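Local atomic coordinates of manganese-dependent ADP-ribose/CDP-alcohol diphosphatase (Danio rerio, PDB entry 2NXF), a protein that probably hydrolyses ADP-ribose, CDP-choline and related CDP-alcohols at a dinuclear metal centre, releasing AMP or CMP. Residues 45-50 and 81-86; 141-146 and 219-224. One frame throughout, in Å; residues are numbered along the deposited sequence.

Interaction 1 of 2, residues 45-50 and 81-86; sequences LQWRRE and AELDAC. With EOH (ethanol), chain G.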
# COMPACT_ATOMS: atom_id res chain seq x y z
N LEU A 45 -8.52 18.43 3.78
CA LEU A 45 -9.65 19.35 3.94
C LEU A 45 -10.99 18.62 3.80
O LEU A 45 -11.90 18.80 4.63
CB LEU A 45 -9.53 20.49 2.92
CG LEU A 45 -10.55 21.61 2.95
CD1 LEU A 45 -10.69 22.17 4.35
CD2 LEU A 45 -10.09 22.72 1.98
N GLN A 46 -11.11 17.79 2.76
CA GLN A 46 -12.35 17.03 2.52
C GLN A 46 -12.63 16.01 3.63
O GLN A 46 -13.76 15.93 4.11
CB GLN A 46 -12.35 16.39 1.12
CG GLN A 46 -12.28 17.44 -0.01
CD GLN A 46 -12.70 16.91 -1.38
OE1 GLN A 46 -13.71 16.19 -1.50
NE2 GLN A 46 -11.95 17.27 -2.42
N TRP A 47 -11.60 15.29 4.07
CA TRP A 47 -11.75 14.29 5.14
C TRP A 47 -12.16 14.94 6.45
O TRP A 47 -12.91 14.35 7.24
CB TRP A 47 -10.46 13.52 5.34
CG TRP A 47 -10.11 12.59 4.21
CD1 TRP A 47 -10.98 11.92 3.40
CD2 TRP A 47 -8.79 12.21 3.80
NE1 TRP A 47 -10.27 11.14 2.49
CE2 TRP A 47 -8.93 11.31 2.73
CE3 TRP A 47 -7.50 12.57 4.23
CZ2 TRP A 47 -7.81 10.74 2.08
CZ3 TRP A 47 -6.38 11.99 3.58
CH2 TRP A 47 -6.56 11.10 2.52
N ARG A 48 -11.67 16.15 6.69
CA ARG A 48 -12.06 16.91 7.88
C ARG A 48 -13.55 17.22 7.85
O ARG A 48 -14.25 17.03 8.85
CB ARG A 48 -11.25 18.20 8.01
CG ARG A 48 -9.81 17.97 8.47
CD ARG A 48 -9.01 19.29 8.53
NE ARG A 48 -9.61 20.30 9.39
CZ ARG A 48 -9.62 20.27 10.73
NH1 ARG A 48 -9.07 19.26 11.39
NH2 ARG A 48 -10.19 21.26 11.40
N ARG A 49 -14.05 17.69 6.71
CA ARG A 49 -15.48 18.01 6.56
C ARG A 49 -16.36 16.78 6.79
O ARG A 49 -17.46 16.86 7.37
CB ARG A 49 -15.77 18.56 5.16
CG ARG A 49 -15.40 20.01 4.94
CD ARG A 49 -15.97 20.46 3.59
NE ARG A 49 -15.32 21.68 3.10
CZ ARG A 49 -14.35 21.70 2.18
NH1 ARG A 49 -13.92 20.59 1.61
NH2 ARG A 49 -13.83 22.87 1.82
N GLU A 50 -15.85 15.65 6.33
CA GLU A 50 -16.53 14.36 6.42
C GLU A 50 -16.50 13.78 7.84
O GLU A 50 -17.18 12.79 8.11
CB GLU A 50 -15.86 13.37 5.43
CG GLU A 50 -16.29 13.67 3.99
CD GLU A 50 -15.52 12.90 2.92
OE1 GLU A 50 -14.43 12.38 3.19
OE2 GLU A 50 -15.99 12.88 1.76
N ALA A 81 3.08 17.21 8.18
CA ALA A 81 2.39 18.44 8.55
C ALA A 81 1.01 18.54 7.89
O ALA A 81 0.06 19.00 8.52
CB ALA A 81 3.23 19.65 8.23
N GLU A 82 0.91 18.11 6.63
CA GLU A 82 -0.40 18.11 5.95
C GLU A 82 -1.34 17.10 6.58
O GLU A 82 -2.51 17.41 6.81
CB GLU A 82 -0.27 17.84 4.44
CG GLU A 82 0.60 18.88 3.69
CD GLU A 82 0.03 20.28 3.72
OE1 GLU A 82 -1.20 20.44 3.92
OE2 GLU A 82 0.82 21.24 3.54
N LEU A 83 -0.84 15.91 6.87
CA LEU A 83 -1.67 14.86 7.47
C LEU A 83 -2.09 15.16 8.91
O LEU A 83 -3.21 14.84 9.31
CB LEU A 83 -0.99 13.49 7.38
CG LEU A 83 -1.10 12.84 6.01
CD1 LEU A 83 -0.11 11.68 5.92
CD2 LEU A 83 -2.51 12.34 5.68
N ASP A 84 -1.20 15.80 9.67
CA ASP A 84 -1.52 16.14 11.07
C ASP A 84 -2.73 17.07 11.20
O ASP A 84 -3.43 17.05 12.22
CB ASP A 84 -0.31 16.75 11.77
CG ASP A 84 0.74 15.73 12.13
OD1 ASP A 84 0.46 14.52 12.12
OD2 ASP A 84 1.88 16.15 12.41
N ALA A 85 -2.94 17.90 10.18
CA ALA A 85 -4.06 18.84 10.13
C ALA A 85 -5.42 18.13 10.15
O ALA A 85 -6.43 18.76 10.46
CB ALA A 85 -3.94 19.74 8.90
N CYS A 86 -5.45 16.83 9.82
CA CYS A 86 -6.70 16.07 9.80
C CYS A 86 -7.21 15.73 11.20
O CYS A 86 -8.40 15.43 11.38
CB CYS A 86 -6.55 14.78 8.98
SG CYS A 86 -8.09 14.22 8.20
C1 EOH G . -11.48 14.35 11.09
C2 EOH G . -12.54 13.82 12.05
O EOH G . -11.00 15.62 11.49
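Arg48 reaches from helix 35-49 to residues 85-86, which follow on from helix 72-84, and from CG to NH1 it runs along Ala85 and Cys86. From CB, chi1 of -74° sets CG beside the backbone N, where it packs 3.9 Å from Cys86 CA. CD comes next, 3.3 Å from Ala85 O. The chain then bends at chi3 (57°), and NE lies 3.7 Å from that same Ala85 O. At the tip, NH1 gives Ala85 O a weak hydrogen bond of 2.8 Å, its N-H...O angle only 116°. The carbonyl of Cys86 lies near the guanidinium plane, at its edge, but is bonded elsewhere: an ethanol molecule, probably from the crystallisation liquor, donates to Cys86 O at 2.6 Å.

Apart from the exposed arginine the contact is largely apolar and buried. Cys86 SG, in the conformer described, rests 3.8 Å from Trp47 CB, and Leu83 CD2 approaches the edge of the indole at CZ3, a looser 4.4 Å. Trp47 NE1 is turned to strand 295-301, where Ala297 O accepts its hydrogen bond and Phe296 meets the ring nearly perpendicularly. Trp47 thus lies between helix 35-49 and strand 295-301 of the metallophosphoesterase fold, touching Thr298 as well as Phe296, while Leu83 and Cys86 also pack on Leu40 and Val44 of helix 35-49.

Interaction 2 of 2, residues 141-146 and 219-224; sequences NFRFVL and KQERVL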
# COMPACT_ATOMS: atom_id res chain seq x y z
N ASN A 141 -17.21 -5.65 14.59
CA ASN A 141 -17.37 -6.57 13.44
C ASN A 141 -16.48 -6.27 12.24
O ASN A 141 -16.67 -6.86 11.17
CB ASN A 141 -18.85 -6.65 12.98
CG ASN A 141 -19.81 -6.97 14.12
OD1 ASN A 141 -20.75 -6.21 14.39
ND2 ASN A 141 -19.58 -8.08 14.80
N PHE A 142 -15.54 -5.34 12.40
CA PHE A 142 -14.57 -5.01 11.34
C PHE A 142 -13.15 -5.11 11.82
O PHE A 142 -12.86 -4.86 13.01
CB PHE A 142 -14.82 -3.60 10.77
CG PHE A 142 -16.11 -3.49 10.04
CD1 PHE A 142 -16.19 -3.89 8.71
CD2 PHE A 142 -17.26 -3.03 10.68
CE1 PHE A 142 -17.41 -3.84 8.03
CE2 PHE A 142 -18.49 -2.96 10.00
CZ PHE A 142 -18.55 -3.36 8.68
N ARG A 143 -12.26 -5.50 10.91
CA ARG A 143 -10.85 -5.64 11.27
C ARG A 143 -10.01 -5.11 10.13
O ARG A 143 -10.34 -5.36 8.97
CB ARG A 143 -10.50 -7.09 11.58
CG ARG A 143 -9.07 -7.20 12.19
CD ARG A 143 -8.89 -8.44 13.00
NE ARG A 143 -9.88 -8.50 14.06
CZ ARG A 143 -9.70 -8.03 15.29
NH1 ARG A 143 -8.54 -7.46 15.64
NH2 ARG A 143 -10.67 -8.13 16.17
N PHE A 144 -8.98 -4.33 10.46
CA PHE A 144 -8.00 -3.83 9.47
C PHE A 144 -6.71 -4.60 9.66
O PHE A 144 -6.27 -4.82 10.79
CB PHE A 144 -7.68 -2.35 9.71
CG PHE A 144 -8.70 -1.38 9.17
CD1 PHE A 144 -9.99 -1.78 8.86
CD2 PHE A 144 -8.37 -0.03 9.02
CE1 PHE A 144 -10.94 -0.83 8.36
CE2 PHE A 144 -9.30 0.90 8.53
CZ PHE A 144 -10.57 0.50 8.20
N VAL A 145 -6.07 -4.94 8.54
CA VAL A 145 -4.78 -5.63 8.58
C VAL A 145 -3.87 -4.85 7.63
O VAL A 145 -4.23 -4.64 6.46
CB VAL A 145 -4.89 -7.10 8.09
CG1 VAL A 145 -3.51 -7.79 8.11
CG2 VAL A 145 -5.90 -7.90 8.96
N LEU A 146 -2.71 -4.42 8.11
CA LEU A 146 -1.73 -3.75 7.26
C LEU A 146 -0.58 -4.72 7.09
O LEU A 146 -0.05 -5.22 8.10
CB LEU A 146 -1.19 -2.46 7.92
CG LEU A 146 -1.92 -1.16 7.58
CD1 LEU A 146 -3.26 -1.14 8.29
CD2 LEU A 146 -1.06 0.07 7.97
N LYS A 219 -15.41 -15.09 14.24
CA LYS A 219 -16.03 -13.92 14.87
C LYS A 219 -17.02 -13.20 13.96
O LYS A 219 -17.67 -12.24 14.39
CB LYS A 219 -14.97 -12.97 15.41
CG LYS A 219 -14.07 -13.58 16.48
CD LYS A 219 -12.97 -12.60 16.89
CE LYS A 219 -11.90 -12.45 15.85
NZ LYS A 219 -10.95 -11.37 16.21
N GLN A 220 -17.18 -13.70 12.74
CA GLN A 220 -18.00 -13.08 11.70
C GLN A 220 -17.64 -11.62 11.49
O GLN A 220 -18.51 -10.75 11.34
CB GLN A 220 -19.49 -13.24 12.00
CG GLN A 220 -19.97 -14.66 11.91
CD GLN A 220 -21.41 -14.78 12.32
OE1 GLN A 220 -21.74 -14.69 13.50
NE2 GLN A 220 -22.29 -14.95 11.34
N GLU A 221 -16.34 -11.35 11.50
CA GLU A 221 -15.82 -10.04 11.14
C GLU A 221 -15.66 -9.91 9.64
O GLU A 221 -15.50 -10.92 8.93
CB GLU A 221 -14.47 -9.80 11.82
CG GLU A 221 -14.58 -9.59 13.31
CD GLU A 221 -13.23 -9.52 14.00
OE1 GLU A 221 -12.19 -9.83 13.35
OE2 GLU A 221 -13.22 -9.17 15.20
N ARG A 222 -15.68 -8.66 9.17
CA ARG A 222 -15.31 -8.32 7.79
C ARG A 222 -13.94 -7.69 7.84
O ARG A 222 -13.71 -6.73 8.59
CB ARG A 222 -16.29 -7.30 7.20
CG ARG A 222 -17.74 -7.70 7.32
CD ARG A 222 -18.10 -8.72 6.29
NE ARG A 222 -19.51 -9.12 6.38
CZ ARG A 222 -20.08 -9.98 5.54
NH1 ARG A 222 -19.36 -10.49 4.54
NH2 ARG A 222 -21.36 -10.30 5.69
N VAL A 223 -13.03 -8.22 7.03
CA VAL A 223 -11.62 -7.82 7.12
C VAL A 223 -11.17 -7.04 5.89
O VAL A 223 -11.38 -7.48 4.75
CB VAL A 223 -10.69 -9.03 7.30
CG1 VAL A 223 -9.24 -8.56 7.54
CG2 VAL A 223 -11.17 -9.88 8.48
N LEU A 224 -10.56 -5.89 6.13
CA LEU A 224 -9.98 -5.09 5.07
C LEU A 224 -8.47 -5.20 5.22
O LEU A 224 -7.93 -4.93 6.30
CB LEU A 224 -10.38 -3.62 5.22
CG LEU A 224 -11.88 -3.29 5.07
CD1 LEU A 224 -12.68 -3.54 6.37
CD2 LEU A 224 -12.00 -1.83 4.68
O HOH W 1 -17.66 -9.68 14.94
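Glu221 and Arg143 meet in a two-pronged salt bridge at the start of a parallel strand pair. Arg143 presents its guanidinium side-on: NE binds Glu221 OE1 at 2.8 Å and NH2 binds OE2 at 2.9 Å, both nearly straight and both on the syn side of the carboxylate. A bend at chi3 (-57°) brings NE to face Glu221 OE1, and the two flat groups are turned 26° from each other. Glu221 OE1 is also bonded by Ser216, and Arg143 NH1 pairs with Glu135. Lys219 NZ adds a weak salt-bridge bond, 3.3 Å from Glu221 OE2, and is equally near Arg143 NH2, a like charge that the shared carboxylate probably offsets. An alanine in place of Glu221 would probably leave Arg143 NE and NH2 without their carboxylate and the two neighbouring cations to repel each other.

The loose side of the contact is the exposed end, where Asn141 and Lys219 lie next to the Schellman motif at Gln220 that follows helix 203-219. A water stands between Asn141 ND2 and Lys219 O, but its short contact with the amide makes that link doubtful. Further along, backbone bonds knit the strands in regular parallel register, from Arg222 N to Asn141 O through to Val145 N and Leu224 O. Here the side chains close up. On one face Leu224 CD1 lies 3.8 Å from Phe144 CE1, the two side chains running alongside each other, and Phe142 CD1 rests 3.7 Å from Arg222 CB. On the other, Val145 CG2 crosses Val223 CG1 at 3.7 Å. Strand 142-146 is flanked by antiparallel strand 134-139, and strand 222-227 by parallel strand 258-263; helix 203-219 covers the face of Val145 and Val223, while Phe144 meets Phe8 of the other large sheet.

In the fold
Interaction 1 has its weak hydrogen bond at an exposed arginine, whereas interaction 2 buries Glu221, held by the partly exposed Arg143. They hold different elements. Interaction 1 joins helix 35-49 to residues of and just after helix 72-84, outside the six-stranded sheet, through a small interface. Interaction 2 joins two neighbouring strands within the seven-stranded sheet, where regular backbone bonding and a charged network add to the side-chain packing. The two share no element, and their nearest atoms are about 12 Å apart. The side chain of Trp47 is about 12 Å from that of Asp13, a metal ligand, whereas 141-146 with 219-224 is away from the annotated sites. Phe144 nonetheless faces the sheet that the helices of interaction 1 cover from outside.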